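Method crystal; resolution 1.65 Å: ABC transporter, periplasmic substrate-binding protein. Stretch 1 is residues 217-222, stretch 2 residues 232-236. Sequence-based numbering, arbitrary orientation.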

# COMPACT_ATOMS: atom_id res chain seq x y z
N GLN A 217 -6.01 -14.27 9.28
CA GLN A 217 -7.16 -13.61 8.70
C GLN A 217 -7.38 -12.24 9.30
O GLN A 217 -7.01 -11.97 10.44
CB GLN A 217 -8.42 -14.45 8.96
CG GLN A 217 -8.38 -15.75 8.22
CD GLN A 217 -9.54 -16.71 8.70
OE1 GLN A 217 -10.11 -16.56 9.82
NE2 GLN A 217 -9.86 -17.66 7.89
N PHE A 218 -8.05 -11.41 8.54
CA PHE A 218 -8.60 -10.14 8.99
C PHE A 218 -10.10 -10.16 8.75
O PHE A 218 -10.57 -10.32 7.59
CB PHE A 218 -7.99 -8.96 8.23
CG PHE A 218 -8.39 -7.62 8.78
CD1 PHE A 218 -7.99 -7.23 10.02
CD2 PHE A 218 -9.13 -6.75 8.01
CE1 PHE A 218 -8.28 -5.98 10.54
CE2 PHE A 218 -9.41 -5.51 8.50
CZ PHE A 218 -9.03 -5.14 9.76
N GLU A 219 -10.87 -9.98 9.84
CA GLU A 219 -12.35 -10.12 9.81
C GLU A 219 -12.73 -11.42 9.12
O GLU A 219 -13.61 -11.45 8.28
CB GLU A 219 -13.03 -8.92 9.19
CG GLU A 219 -12.88 -7.63 10.02
CD GLU A 219 -13.71 -7.57 11.30
OE1 GLU A 219 -14.36 -8.57 11.73
OE2 GLU A 219 -13.71 -6.47 11.92
N LYS A 220 -12.04 -12.49 9.50
CA LYS A 220 -12.30 -13.85 9.03
C LYS A 220 -12.06 -14.10 7.53
O LYS A 220 -12.24 -15.25 7.05
CB LYS A 220 -13.75 -14.34 9.41
CG LYS A 220 -13.99 -14.57 10.89
CD LYS A 220 -14.67 -15.96 11.18
CE LYS A 220 -15.38 -15.95 12.54
NZ LYS A 220 -16.03 -14.62 12.78
N ALA A 221 -11.46 -13.14 6.83
CA ALA A 221 -11.12 -13.32 5.42
C ALA A 221 -9.65 -13.67 5.32
O ALA A 221 -8.79 -13.01 5.96
CB ALA A 221 -11.40 -12.06 4.64
N ASP A 222 -9.33 -14.66 4.48
CA ASP A 222 -7.94 -15.04 4.30
C ASP A 222 -7.24 -14.00 3.43
O ASP A 222 -7.86 -13.41 2.55
CB ASP A 222 -7.78 -16.36 3.59
CG ASP A 222 -8.26 -17.51 4.38
OD1 ASP A 222 -7.95 -17.55 5.57
OD2 ASP A 222 -8.98 -18.39 3.84
N THR A 232 -13.24 -8.90 -0.29
CA THR A 232 -13.63 -9.58 0.94
C THR A 232 -12.54 -9.43 1.98
O THR A 232 -12.81 -9.36 3.14
CB THR A 232 -14.11 -11.03 0.72
OG1 THR A 232 -13.07 -11.92 0.34
CG2 THR A 232 -15.11 -11.08 -0.44
N TYR A 233 -11.29 -9.36 1.53
CA TYR A 233 -10.18 -9.01 2.44
C TYR A 233 -9.94 -7.50 2.42
O TYR A 233 -9.65 -6.94 1.40
CB TYR A 233 -8.94 -9.86 2.08
CG TYR A 233 -7.77 -9.58 3.01
CD1 TYR A 233 -7.64 -10.29 4.17
CD2 TYR A 233 -6.76 -8.75 2.64
CE1 TYR A 233 -6.55 -10.06 5.05
CE2 TYR A 233 -5.66 -8.51 3.52
CZ TYR A 233 -5.56 -9.20 4.65
OH TYR A 233 -4.54 -9.05 5.55
N GLN A 234 -10.06 -6.86 3.57
CA GLN A 234 -10.14 -5.43 3.64
C GLN A 234 -8.76 -4.71 3.54
O GLN A 234 -8.77 -3.52 3.26
CB GLN A 234 -10.87 -4.92 4.92
CG GLN A 234 -12.37 -5.25 5.05
CD GLN A 234 -12.86 -4.75 6.46
OE1 GLN A 234 -12.46 -3.61 6.93
NE2 GLN A 234 -13.58 -5.59 7.15
N LEU A 235 -7.60 -5.37 3.85
CA LEU A 235 -6.39 -4.68 4.04
C LEU A 235 -5.62 -4.59 2.72
O LEU A 235 -4.71 -5.32 2.38
CB LEU A 235 -5.52 -5.36 5.13
CG LEU A 235 -6.16 -5.16 6.53
CD1 LEU A 235 -5.22 -5.84 7.55
CD2 LEU A 235 -6.64 -3.72 7.00
N SER A 236 -6.12 -3.70 1.89
CA SER A 236 -5.50 -3.47 0.61
C SER A 236 -5.63 -2.00 0.28
O SER A 236 -6.44 -1.27 0.81
CB SER A 236 -6.14 -4.28 -0.45
OG SER A 236 -7.33 -3.67 -0.84
O HOH W 1 -11.19 -8.49 5.72
O HOH W 2 -13.94 -4.14 9.71

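Stretch 1 is a tight turn: a type I' turn from F218 to A221, closed by paired backbone hydrogen bonds, F218 N to A221 O and A221 N to F218 O, both 3.1 Å. E219 and K220 occupy its corners with positive phi, as this turn type requires. Flanking the turn, Q217 NE2 donates to D222 OD1 at 3.0 Å, tying the two arms together. Stretch 2 has no regular secondary structure apart from S236 at its end, and no direct hydrogen bond joins it to the turn; apolar packing and two waters do the work.

T232 contributes mainly its backbone. Its carbonyl O lies 3.4 Å from A221 CB. That same carbonyl accepts from water 1 (3.2 Å from its O to T232 O), which also donates to F218 O at 2.7 Å and accepts from Q234 N at 2.9 Å. One water thus serves three backbone groups that do not pair directly across the gap.

Y233 comes nearest in backbone terms, its CA 5.3 Å from A221 CA. With chi1 t, its ring runs alongside the turn: CE1 packs 3.7 Å from F218 CB, while A221 O approaches CD1 at 3.5 Å near the ring plane.

The CA-to-CB bond of Q234 points toward stretch 1, and the side chain works in two ways. Its CB meets the edge of the F218 ring, 3.9 Å from CE2, and its NE2 donates to water 2 at 3.0 Å, which in turn donates to E219 OE2 at 3.2 Å. The water relays amide to carboxylate.

L235 adds a second apolar partner for the F218 ring. Its CD1 sits 3.9 Å from the centroid of that ring, 14° off the normal, a CH-pi contact, and CD2 reaches F218 CE2 at 3.6 Å. The rule is economical: both aromatics are buried, and waters bridge the polar groups.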